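Variant surface glycoprotein MITat 1.13 (Trypanosoma brucei, PDB 6Z8H) probably forms, as a GPI-anchored glycoprotein, the dense surface coat whose antigenic variation lets the trypanosome evade the immune response of its host. Local coordinates at residues A[69-74]-A[360-365]; A[84-89]-A[327-332]; A[226-231]-A[252-257]; A[299-304]-A[308-313]. All blocks are in the same frame, centred on the assembly; numbering follows the deposited sequence.

Contact 1 (A[69-74]-A[360-365]); sequences LVTAAL and DTIDKL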
loop_
_atom_site.group_PDB
_atom_site.type_symbol
_atom_site.label_atom_id
_atom_site.label_comp_id
_atom_site.label_asym_id
_atom_site.label_seq_id
_atom_site.Cartn_x
_atom_site.Cartn_y
_atom_site.Cartn_z
ATOM N N LEU A 69 23.038 21.656 5.431
ATOM C CA LEU A 69 24.006 22.358 4.584
ATOM C C LEU A 69 23.635 23.832 4.465
ATOM O O LEU A 69 24.498 24.705 4.555
ATOM C CB LEU A 69 24.080 21.736 3.191
ATOM C CG LEU A 69 24.784 20.384 3.050
ATOM C CD1 LEU A 69 24.610 19.853 1.650
ATOM C CD2 LEU A 69 26.254 20.585 3.372
ATOM N N VAL A 70 22.358 24.136 4.213
ATOM C CA VAL A 70 21.965 25.537 4.060
ATOM C C VAL A 70 22.212 26.293 5.354
ATOM O O VAL A 70 22.765 27.406 5.358
ATOM C CB VAL A 70 20.504 25.649 3.595
ATOM C CG1 VAL A 70 20.046 27.094 3.614
ATOM C CG2 VAL A 70 20.340 25.050 2.226
ATOM N N THR A 71 21.784 25.710 6.471
ATOM C CA THR A 71 21.931 26.369 7.759
ATOM C C THR A 71 23.397 26.590 8.090
ATOM O O THR A 71 23.800 27.685 8.484
ATOM C CB THR A 71 21.256 25.531 8.843
ATOM O OG1 THR A 71 19.879 25.259 8.496
ATOM C CG2 THR A 71 21.317 26.211 10.190
ATOM N N ALA A 72 24.223 25.570 7.904
ATOM C CA ALA A 72 25.647 25.713 8.179
ATOM C C ALA A 72 26.306 26.714 7.237
ATOM O O ALA A 72 27.193 27.463 7.650
ATOM C CB ALA A 72 26.311 24.333 8.067
ATOM N N ALA A 73 25.943 26.686 5.952
ATOM C CA ALA A 73 26.522 27.619 5.007
ATOM C C ALA A 73 26.251 29.046 5.422
ATOM O O ALA A 73 27.092 29.911 5.201
ATOM C CB ALA A 73 25.951 27.371 3.620
ATOM N N LEU A 74 25.124 29.324 6.055
ATOM C CA LEU A 74 24.826 30.694 6.473
ATOM C C LEU A 74 25.572 31.061 7.743
ATOM O O LEU A 74 26.058 32.193 7.872
ATOM C CB LEU A 74 23.329 30.810 6.751
ATOM C CG LEU A 74 22.630 32.097 6.379
ATOM C CD1 LEU A 74 22.500 32.098 4.843
ATOM C CD2 LEU A 74 21.289 32.181 7.063
ATOM N N ASP A 360 23.880 27.127 20.097
ATOM C CA ASP A 360 24.301 25.739 20.226
ATOM C C ASP A 360 24.593 25.207 18.826
ATOM O O ASP A 360 24.474 25.923 17.828
ATOM C CB ASP A 360 23.240 24.913 20.959
ATOM C CG ASP A 360 23.844 23.783 21.787
ATOM O OD1 ASP A 360 24.966 23.323 21.468
ATOM O OD2 ASP A 360 23.196 23.356 22.763
ATOM N N THR A 361 24.977 23.940 18.749
ATOM C CA THR A 361 25.392 23.391 17.470
ATOM C C THR A 361 24.189 22.873 16.697
ATOM O O THR A 361 23.142 22.563 17.267
ATOM C CB THR A 361 26.390 22.251 17.661
ATOM O OG1 THR A 361 25.695 21.093 18.147
ATOM C CG2 THR A 361 27.482 22.651 18.639
ATOM N N ILE A 362 24.361 22.784 15.376
ATOM C CA ILE A 362 23.356 22.183 14.503
ATOM C C ILE A 362 22.986 20.794 15.000
ATOM O O ILE A 362 21.805 20.423 15.034
ATOM C CB ILE A 362 23.875 22.153 13.050
ATOM C CG1 ILE A 362 23.807 23.568 12.443
ATOM C CG2 ILE A 362 23.103 21.138 12.221
ATOM C CD1 ILE A 362 24.371 23.651 11.051
ATOM N N ASP A 363 23.988 20.001 15.384
ATOM C CA ASP A 363 23.710 18.626 15.785
ATOM C C ASP A 363 22.962 18.548 17.111
ATOM O O ASP A 363 22.213 17.592 17.332
ATOM C CB ASP A 363 25.006 17.824 15.840
ATOM C CG ASP A 363 25.410 17.277 14.477
ATOM O OD1 ASP A 363 24.642 17.458 13.502
ATOM O OD2 ASP A 363 26.488 16.668 14.377
ATOM N N LYS A 364 23.119 19.536 17.997
ATOM C CA LYS A 364 22.333 19.543 19.229
ATOM C C LYS A 364 20.919 20.059 18.976
ATOM O O LYS A 364 19.943 19.509 19.501
ATOM C CB LYS A 364 23.050 20.365 20.303
ATOM C CG LYS A 364 24.338 19.721 20.808
ATOM C CD LYS A 364 24.205 19.224 22.243
ATOM C CE LYS A 364 25.176 18.091 22.542
ATOM N NZ LYS A 364 24.492 16.966 23.250
ATOM N N LEU A 365 20.789 21.088 18.143
ATOM C CA LEU A 365 19.492 21.630 17.733
ATOM C C LEU A 365 19.021 20.903 16.474
ATOM O O LEU A 365 18.788 21.484 15.415
ATOM C CB LEU A 365 19.624 23.128 17.490
ATOM C CG LEU A 365 20.217 23.906 18.656
ATOM C CD1 LEU A 365 20.436 25.364 18.294
ATOM C CD2 LEU A 365 19.360 23.772 19.895
#
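I362 reaches T71 and A72 with one methyl group, CD1, the far end of its longer branch. CD1 lies 3.6 Å from A72 CB, and this is the closest approach between 69-74 and 360-365. It also sits 3.7 Å from the backbone N of A72, so it rests against the helix surface as well as the alanine methyl. T71 touches the same CD1 more loosely, with CG2 at 4.1 Å. The side chains of T71 and I362 run past each other in opposite directions.

The torsions explain the reach. In I362, CG1 lies anti to the carbonyl carbon (chi1 -75°) and the chain is extended beyond it (chi2 177°), which carries CD1 out to the helix. In T71, CG2 stands anti to the backbone N. This gives the methyl to I362 and leaves OG1 to bond S67 O, one turn back in the same helix.

The contact joins the long helix 34-75 to the turn that follows strand 358-361 of a two-stranded antiparallel hairpin. That turn has an ST motif: T361 OG1 accepts from K364 N at 3.0 Å. I349 of the partner strand packs on both T71 and I362, and W371 of helix 368-383 also packs on T71. I344 of helix 336-345 packs on A72. On another side of helix 34-75, V70 meets V70 of the second subunit.

All three touching residues are buried. The contact is small and apolar, so its contribution is probably van der Waals packing and exclusion of water, while the threonine hydroxyl is satisfied within its own helix.

Contact 2 (A[84-89]-A[327-332]); sequences ILPLLG and SAYGRE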
loop_
_atom_site.group_PDB
_atom_site.type_symbol
_atom_site.label_atom_id
_atom_site.label_comp_id
_atom_site.label_asym_id
_atom_site.label_seq_id
_atom_site.Cartn_x
_atom_site.Cartn_y
_atom_site.Cartn_z
ATOM N N ILE A 84 31.614 24.324 2.362
ATOM C CA ILE A 84 30.211 23.923 2.252
ATOM C C ILE A 84 29.592 24.349 0.923
ATOM O O ILE A 84 28.770 23.618 0.356
ATOM C CB ILE A 84 29.432 24.511 3.439
ATOM C CG1 ILE A 84 30.026 24.038 4.759
ATOM C CG2 ILE A 84 27.961 24.196 3.317
ATOM C CD1 ILE A 84 29.442 24.688 5.947
ATOM N N LEU A 85 29.967 25.527 0.407
ATOM C CA LEU A 85 29.344 26.003 -0.825
ATOM C C LEU A 85 29.363 25.005 -1.979
ATOM O O LEU A 85 28.344 24.905 -2.681
ATOM C CB LEU A 85 29.926 27.359 -1.226
ATOM C CG LEU A 85 29.729 28.486 -0.229
ATOM C CD1 LEU A 85 30.203 29.817 -0.848
ATOM C CD2 LEU A 85 28.312 28.623 0.246
ATOM N N PRO A 86 30.444 24.265 -2.247
ATOM C CA PRO A 86 30.416 23.323 -3.379
ATOM C C PRO A 86 29.456 22.161 -3.193
ATOM O O PRO A 86 29.205 21.441 -4.162
ATOM C CB PRO A 86 31.867 22.815 -3.467
ATOM C CG PRO A 86 32.678 23.936 -2.837
ATOM C CD PRO A 86 31.809 24.439 -1.714
ATOM N N LEU A 87 28.954 21.960 -1.985
ATOM C CA LEU A 87 28.001 20.896 -1.731
ATOM C C LEU A 87 26.575 21.313 -2.012
ATOM O O LEU A 87 25.712 20.437 -2.182
ATOM C CB LEU A 87 28.159 20.458 -0.281
ATOM C CG LEU A 87 29.573 20.081 0.176
ATOM C CD1 LEU A 87 29.592 19.798 1.710
ATOM C CD2 LEU A 87 30.187 18.926 -0.604
ATOM N N LEU A 88 26.275 22.607 -2.058
ATOM C CA LEU A 88 24.869 23.002 -2.006
ATOM C C LEU A 88 24.111 22.701 -3.295
ATOM O O LEU A 88 23.024 22.126 -3.253
ATOM C CB LEU A 88 24.763 24.492 -1.693
ATOM C CG LEU A 88 24.961 24.875 -0.231
ATOM C CD1 LEU A 88 25.193 26.388 -0.080
ATOM C CD2 LEU A 88 23.785 24.532 0.593
ATOM N N GLY A 89 24.635 23.097 -4.442
ATOM C CA GLY A 89 23.946 22.868 -5.700
ATOM C C GLY A 89 23.843 21.383 -6.002
ATOM O O GLY A 89 22.789 20.879 -6.403
ATOM N N SER A 327 42.312 19.171 0.048
ATOM C CA SER A 327 42.479 19.997 1.243
ATOM C C SER A 327 41.160 20.169 1.977
ATOM O O SER A 327 41.119 20.197 3.216
ATOM C CB SER A 327 43.029 21.372 0.855
ATOM O OG SER A 327 44.358 21.273 0.388
ATOM N N ALA A 328 40.069 20.283 1.229
ATOM C CA ALA A 328 38.795 20.588 1.855
ATOM C C ALA A 328 38.116 19.354 2.423
ATOM O O ALA A 328 37.436 19.460 3.448
ATOM C CB ALA A 328 37.847 21.259 0.860
ATOM N N TYR A 329 38.265 18.192 1.782
ATOM C CA TYR A 329 37.465 17.026 2.136
ATOM C C TYR A 329 38.308 15.800 2.468
ATOM O O TYR A 329 37.764 14.705 2.555
ATOM C CB TYR A 329 36.450 16.692 1.016
ATOM C CG TYR A 329 35.680 17.880 0.522
ATOM C CD1 TYR A 329 34.721 18.464 1.315
ATOM C CD2 TYR A 329 35.907 18.421 -0.736
ATOM C CE1 TYR A 329 34.052 19.609 0.902
ATOM C CE2 TYR A 329 35.232 19.530 -1.162
ATOM C CZ TYR A 329 34.248 20.095 -0.364
ATOM O OH TYR A 329 33.597 21.256 -0.803
ATOM N N GLY A 330 39.601 15.969 2.706
ATOM C CA GLY A 330 40.523 14.866 2.768
ATOM C C GLY A 330 40.836 14.331 1.384
ATOM O O GLY A 330 40.136 14.598 0.406
ATOM N N ARG A 331 41.912 13.543 1.313
ATOM C CA ARG A 331 42.393 13.033 0.033
ATOM C C ARG A 331 41.279 12.266 -0.673
ATOM O O ARG A 331 40.730 11.303 -0.126
ATOM C CB ARG A 331 43.622 12.139 0.246
ATOM C CG ARG A 331 44.212 11.598 -1.039
ATOM C CD ARG A 331 45.634 11.088 -0.824
ATOM N NE ARG A 331 46.522 12.145 -0.342
ATOM C CZ ARG A 331 47.139 13.024 -1.129
ATOM N NH1 ARG A 331 46.964 12.981 -2.444
ATOM N NH2 ARG A 331 47.927 13.956 -0.604
ATOM N N GLU A 332 40.940 12.708 -1.888
ATOM C CA GLU A 332 39.824 12.158 -2.668
ATOM C C GLU A 332 38.531 12.039 -1.848
ATOM O O GLU A 332 37.733 11.111 -2.035
ATOM C CB GLU A 332 40.202 10.833 -3.327
ATOM C CG GLU A 332 41.322 10.960 -4.361
ATOM C CD GLU A 332 40.825 10.860 -5.794
ATOM O OE1 GLU A 332 40.031 9.931 -6.082
ATOM O OE2 GLU A 332 41.229 11.705 -6.630
#
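The backbone of 84-89 is helical but kinked at P86 and L87, whose N atoms lack the bond to the turn before, proline having no N-H to give; in the facing segment the chain leaves helical angles beyond Y329, at G330, whose phi is positive (75°). L87 N instead bonds I84 O, three residues back, at 2.9 Å.

Y329 reaches from its helix to P86 and L87. Its hydroxyl oxygen does most of the touching. OH lies 3.5 Å from P86 CG and equally near P86 CB, so it rests against the proline ring. The long axes of the two side chains run at a slant to each other. L87 comes alongside from the other segment, its side chain and that of Y329 passing in opposite directions. L87 CD2 is 4.1 Å from Y329 OH and 4.2 Å from Y329 CE1. Chi2 of 174° sends L87 CD1 along the extended direction and leaves CD2, the other branch, to meet the tyrosine.

These segments belong to the helical bundle at one end of the elongated subunit. Here the long helix 78-129, which follows helix 34-75, is flanked by the short helices 294-304, 318-329 and 336-345. F296 and M299 of helix 294-304 also pack on P86, and Y336 packs on L87.

The tyrosine ring is covered on one face by its own neighbour: A328 CB sits 3.7 Å above the plane, over the centre. F287 meets the ring too, with the planes inclined at about 50°. The hydroxyl is buried but not without a polar partner, since it is hydrogen-bonded to K83 O, just before the kinked segment.

Contact 3 (A[226-231]-A[252-257]); sequences LTFSGS and NDADFL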
loop_
_atom_site.group_PDB
_atom_site.type_symbol
_atom_site.label_atom_id
_atom_site.label_comp_id
_atom_site.label_asym_id
_atom_site.label_seq_id
_atom_site.Cartn_x
_atom_site.Cartn_y
_atom_site.Cartn_z
ATOM N N LEU A 226 -16.640 -33.971 -4.062
ATOM C CA LEU A 226 -16.188 -32.846 -4.875
ATOM C C LEU A 226 -14.711 -32.577 -4.622
ATOM O O LEU A 226 -14.289 -32.390 -3.476
ATOM C CB LEU A 226 -17.007 -31.598 -4.547
ATOM C CG LEU A 226 -16.554 -30.282 -5.190
ATOM C CD1 LEU A 226 -16.559 -30.411 -6.682
ATOM C CD2 LEU A 226 -17.478 -29.159 -4.736
ATOM N N THR A 227 -13.930 -32.630 -5.680
ATOM C CA THR A 227 -12.526 -32.229 -5.617
ATOM C C THR A 227 -12.255 -31.206 -6.710
ATOM O O THR A 227 -13.114 -30.893 -7.537
ATOM C CB THR A 227 -11.561 -33.419 -5.735
ATOM O OG1 THR A 227 -11.922 -34.163 -6.901
ATOM C CG2 THR A 227 -11.589 -34.275 -4.482
ATOM N N PHE A 228 -11.037 -30.683 -6.707
ATOM C CA PHE A 228 -10.648 -29.612 -7.614
ATOM C C PHE A 228 -9.257 -29.919 -8.144
ATOM O O PHE A 228 -8.442 -30.535 -7.448
ATOM C CB PHE A 228 -10.615 -28.236 -6.924
ATOM C CG PHE A 228 -11.954 -27.749 -6.461
ATOM C CD1 PHE A 228 -12.844 -27.171 -7.349
ATOM C CD2 PHE A 228 -12.306 -27.841 -5.133
ATOM C CE1 PHE A 228 -14.086 -26.726 -6.933
ATOM C CE2 PHE A 228 -13.546 -27.373 -4.697
ATOM C CZ PHE A 228 -14.432 -26.812 -5.603
ATOM N N SER A 229 -8.965 -29.442 -9.356
ATOM C CA SER A 229 -7.622 -29.554 -9.916
ATOM C C SER A 229 -7.452 -28.538 -11.041
ATOM O O SER A 229 -8.344 -27.734 -11.335
ATOM C CB SER A 229 -7.329 -30.989 -10.395
ATOM O OG SER A 229 -7.773 -31.231 -11.734
ATOM N N GLY A 230 -6.281 -28.584 -11.663
ATOM C CA GLY A 230 -5.897 -27.725 -12.759
ATOM C C GLY A 230 -6.190 -28.273 -14.138
ATOM O O GLY A 230 -5.772 -27.667 -15.130
ATOM N N SER A 231 -6.922 -29.376 -14.246
ATOM C CA SER A 231 -7.219 -29.943 -15.551
ATOM C C SER A 231 -8.608 -30.562 -15.542
ATOM O O SER A 231 -9.062 -31.093 -14.526
ATOM C CB SER A 231 -6.224 -31.053 -15.911
ATOM O OG SER A 231 -4.897 -30.650 -15.708
ATOM N N ASN A 252 -16.524 -29.616 -14.076
ATOM C CA ASN A 252 -17.132 -28.324 -14.338
ATOM C C ASN A 252 -16.101 -27.231 -14.123
ATOM O O ASN A 252 -15.095 -27.420 -13.436
ATOM C CB ASN A 252 -18.334 -28.070 -13.428
ATOM C CG ASN A 252 -19.503 -28.962 -13.764
ATOM O OD1 ASN A 252 -20.106 -28.845 -14.834
ATOM N ND2 ASN A 252 -19.827 -29.875 -12.866
ATOM N N ASP A 253 -16.376 -26.072 -14.702
ATOM C CA ASP A 253 -15.410 -24.986 -14.658
ATOM C C ASP A 253 -15.412 -24.329 -13.282
ATOM O O ASP A 253 -16.471 -24.035 -12.717
ATOM C CB ASP A 253 -15.723 -23.946 -15.729
ATOM C CG ASP A 253 -15.428 -24.443 -17.119
ATOM O OD1 ASP A 253 -14.448 -25.198 -17.278
ATOM O OD2 ASP A 253 -16.175 -24.079 -18.053
ATOM N N ALA A 254 -14.217 -24.099 -12.746
ATOM C CA ALA A 254 -14.016 -23.521 -11.421
ATOM C C ALA A 254 -12.762 -22.647 -11.442
ATOM O O ALA A 254 -11.798 -22.842 -10.696
ATOM C CB ALA A 254 -13.921 -24.616 -10.362
ATOM N N ASP A 255 -12.784 -21.660 -12.315
ATOM C CA ASP A 255 -11.646 -20.713 -12.452
ATOM C C ASP A 255 -11.761 -19.620 -11.378
ATOM O O ASP A 255 -12.398 -18.618 -11.660
ATOM C CB ASP A 255 -11.627 -20.124 -13.844
ATOM C CG ASP A 255 -10.431 -19.235 -14.057
ATOM O OD1 ASP A 255 -9.657 -19.121 -13.135
ATOM O OD2 ASP A 255 -10.215 -18.839 -15.157
ATOM N N PHE A 256 -11.161 -19.835 -10.222
ATOM C CA PHE A 256 -11.287 -18.893 -9.113
ATOM C C PHE A 256 -10.455 -17.638 -9.332
ATOM O O PHE A 256 -10.934 -16.521 -9.117
ATOM C CB PHE A 256 -10.865 -19.564 -7.816
ATOM C CG PHE A 256 -11.901 -20.528 -7.273
ATOM C CD1 PHE A 256 -12.934 -20.044 -6.503
ATOM C CD2 PHE A 256 -11.847 -21.910 -7.534
ATOM C CE1 PHE A 256 -13.916 -20.908 -6.003
ATOM C CE2 PHE A 256 -12.808 -22.770 -7.007
ATOM C CZ PHE A 256 -13.843 -22.260 -6.249
ATOM N N LEU A 257 -9.206 -17.803 -9.760
ATOM C CA LEU A 257 -8.303 -16.657 -9.846
ATOM C C LEU A 257 -8.569 -15.797 -11.070
ATOM O O LEU A 257 -8.275 -14.590 -11.057
ATOM C CB LEU A 257 -6.849 -17.122 -9.891
ATOM C CG LEU A 257 -6.022 -17.065 -8.600
ATOM C CD1 LEU A 257 -4.678 -17.763 -8.783
ATOM C CD2 LEU A 257 -5.856 -15.654 -8.163
#
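This is an apolar contact with an edge-to-face aromatic pair, F228 and F256, at one end of the five-stranded antiparallel sheet. F228 is on strand 221-229. A254 and F256 lie just after strand 247-253, an outermost strand of the sheet within this chain. The two strands are not neighbours in the sheet, because 194-202 runs between them. The side chains make the contact where the chain leaves the sheet.

F256 turns its edge toward the face of F228. The ring centroids are 5.9 Å apart and the planes meet at 76°, close to a T shape. The nearest atoms are F228 CE1 and F256 CE2, at 4.2 Å. A254 adds its methyl at the edge of the F228 ring, near the ring plane. A254 CB is 4.0 Å from F228 CE1 and 4.1 Å from F228 CD1, so F228 CE1 is the atom that meets both A254 and F256.

I192 packs on both rings and L133 covers F228 further. L129 of the long helix 78-129 touches F256, which places the pair between the sheet and the helical part of the subunit. From the second subunit, G158 packs on A254 and I160 on F256.

S229 OG, just beyond F228, accepts from S231 N at 3.2 Å in an ST turn as the strand ends, and is also hydrogen-bonded to H196 of strand 194-202. The contact itself probably rests on dispersion, with a weak electrostatic preference of a ring edge for a ring face that suits the steep angle between the phenylalanines.

Contact 4 (A[299-304]-A[308-313]); sequences MVIKAL and PTAEKE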
loop_
_atom_site.group_PDB
_atom_site.type_symbol
_atom_site.label_atom_id
_atom_site.label_comp_id
_atom_site.label_asym_id
_atom_site.label_seq_id
_atom_site.Cartn_x
_atom_site.Cartn_y
_atom_site.Cartn_z
ATOM N N MET A 299 31.986 25.088 -8.245
ATOM C CA MET A 299 32.038 25.825 -6.986
ATOM C C MET A 299 33.323 25.575 -6.201
ATOM O O MET A 299 33.729 26.449 -5.432
ATOM C CB MET A 299 30.747 25.594 -6.188
ATOM C CG MET A 299 30.574 26.455 -4.962
ATOM S SD MET A 299 30.703 28.230 -5.256
ATOM C CE MET A 299 29.227 28.599 -6.182
ATOM N N VAL A 300 33.997 24.436 -6.389
ATOM C CA VAL A 300 35.357 24.330 -5.859
ATOM C C VAL A 300 36.246 25.433 -6.426
ATOM O O VAL A 300 37.005 26.081 -5.693
ATOM C CB VAL A 300 35.945 22.933 -6.128
ATOM C CG1 VAL A 300 37.421 22.950 -5.832
ATOM C CG2 VAL A 300 35.231 21.890 -5.279
ATOM N N ILE A 301 36.154 25.674 -7.736
ATOM C CA ILE A 301 36.950 26.729 -8.366
ATOM C C ILE A 301 36.544 28.093 -7.826
ATOM O O ILE A 301 37.386 28.933 -7.491
ATOM C CB ILE A 301 36.771 26.664 -9.890
ATOM C CG1 ILE A 301 37.261 25.317 -10.428
ATOM C CG2 ILE A 301 37.536 27.824 -10.557
ATOM C CD1 ILE A 301 37.000 25.105 -11.906
ATOM N N LYS A 302 35.241 28.344 -7.753
ATOM C CA LYS A 302 34.771 29.667 -7.369
ATOM C C LYS A 302 35.112 29.977 -5.918
ATOM O O LYS A 302 35.526 31.100 -5.598
ATOM C CB LYS A 302 33.248 29.755 -7.579
ATOM C CG LYS A 302 32.804 29.732 -9.049
ATOM C CD LYS A 302 31.383 29.320 -9.273
ATOM C CE LYS A 302 30.428 30.390 -9.212
ATOM N NZ LYS A 302 30.708 31.535 -10.135
ATOM N N ALA A 303 34.910 29.010 -5.023
ATOM C CA ALA A 303 34.959 29.244 -3.587
ATOM C C ALA A 303 36.284 28.850 -2.958
ATOM O O ALA A 303 36.658 29.430 -1.938
ATOM C CB ALA A 303 33.825 28.473 -2.887
ATOM N N LEU A 304 36.983 27.850 -3.509
ATOM C CA LEU A 304 38.212 27.354 -2.907
ATOM C C LEU A 304 39.471 27.706 -3.685
ATOM O O LEU A 304 40.563 27.553 -3.132
ATOM C CB LEU A 304 38.139 25.838 -2.696
ATOM C CG LEU A 304 37.132 25.389 -1.634
ATOM C CD1 LEU A 304 36.923 23.864 -1.655
ATOM C CD2 LEU A 304 37.571 25.833 -0.250
ATOM N N PRO A 308 35.950 33.535 -8.214
ATOM C CA PRO A 308 34.494 33.487 -8.051
ATOM C C PRO A 308 33.718 33.693 -9.339
ATOM O O PRO A 308 32.551 33.299 -9.386
ATOM C CB PRO A 308 34.190 34.571 -7.006
ATOM C CG PRO A 308 35.582 35.187 -6.596
ATOM C CD PRO A 308 36.552 34.750 -7.629
ATOM N N THR A 309 34.291 34.303 -10.373
ATOM C CA THR A 309 33.553 34.543 -11.609
ATOM C C THR A 309 33.622 33.365 -12.576
ATOM O O THR A 309 32.977 33.413 -13.636
ATOM C CB THR A 309 34.061 35.806 -12.310
ATOM O OG1 THR A 309 35.413 35.586 -12.709
ATOM C CG2 THR A 309 33.966 37.038 -11.406
ATOM N N ALA A 310 34.386 32.319 -12.240
ATOM C CA ALA A 310 34.451 31.134 -13.086
ATOM C C ALA A 310 33.053 30.563 -13.335
ATOM O O ALA A 310 32.193 30.516 -12.439
ATOM C CB ALA A 310 35.324 30.063 -12.429
ATOM N N GLU A 311 32.823 30.108 -14.571
ATOM C CA GLU A 311 31.594 29.397 -14.895
ATOM C C GLU A 311 31.811 28.091 -15.649
ATOM O O GLU A 311 30.830 27.446 -16.029
ATOM C CB GLU A 311 30.650 30.286 -15.706
ATOM C CG GLU A 311 30.186 31.501 -14.932
ATOM C CD GLU A 311 29.220 31.149 -13.793
ATOM O OE1 GLU A 311 28.440 30.169 -13.910
ATOM O OE2 GLU A 311 29.238 31.815 -12.742
ATOM N N LYS A 312 33.058 27.686 -15.878
ATOM C CA LYS A 312 33.369 26.441 -16.566
ATOM C C LYS A 312 34.411 25.653 -15.782
ATOM O O LYS A 312 35.296 26.216 -15.141
ATOM C CB LYS A 312 33.919 26.706 -17.981
ATOM C CG LYS A 312 32.956 27.454 -18.895
ATOM C CD LYS A 312 33.559 27.690 -20.255
ATOM C CE LYS A 312 32.574 28.374 -21.186
ATOM N NZ LYS A 312 33.269 28.883 -22.410
ATOM N N GLU A 313 34.292 24.328 -15.828
ATOM C CA GLU A 313 35.227 23.496 -15.091
ATOM C C GLU A 313 36.650 23.661 -15.582
ATOM O O GLU A 313 37.581 23.394 -14.825
ATOM C CB GLU A 313 34.823 22.029 -15.199
ATOM C CG GLU A 313 35.700 21.094 -14.401
ATOM C CD GLU A 313 35.240 19.645 -14.476
ATOM O OE1 GLU A 313 34.015 19.388 -14.642
ATOM O OE2 GLU A 313 36.101 18.747 -14.358
#
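K302 holds the loop after helix 294-304 against that helix, in the helical bundle at one end of the subunit. Its ammonium group makes three hydrogen bonds to 308-313. NZ lies 2.7 Å from P308 O and 2.9 Å from A310 O. The third bond, to E311 OE2 at 3.0 Å, is part of a salt bridge, and NZ meets this oxygen from above the carboxylate plane, 46° out of it. The lysine chain bends at chi3 (87°) and chi4 (55°), which curls NZ back among these oxygens. The two carbonyls probably help to stabilise its charge. E311 OE2 also has a salt bridge to R377 of the second subunit, so this carboxylate links the loop to the dimer partner.

Next to this polar grip, I301 packs against the loop. Its CG2 is 3.7 Å from A310 CB, and V321 of helix 318-329 covers I301 too.

The outer side is looser. T309, K312 and E313 are exposed, and their CB atoms point away from the helix. The K312 side chain extends outward, coming no nearer than 7.0 Å to 299-304. Even so, the backbone E313 O still meets the helix, 3.4 Å from I301 CD1.

In the fold
Contacts 1, 2 and 4 share one end of the long subunit, and contact 3 lies on the opposite side of the chain's centre. Contacts 1 and 2 have centres 17 Å apart and touch directly: I84 CG2 lies 3.8 Å from A73 CB. Contacts 2 and 4, with centres 13 Å apart, meet where M299 CG lies 3.5 Å from P86 N. Contact 2 therefore bridges contacts 1 and 4, whose nearest atoms are about 10 Å apart. Contact 3 is 65 to 72 Å from the others, centre to centre. There the F256 side chain is about 8 Å from a glycan NAG. All four contacts also touch the second subunit.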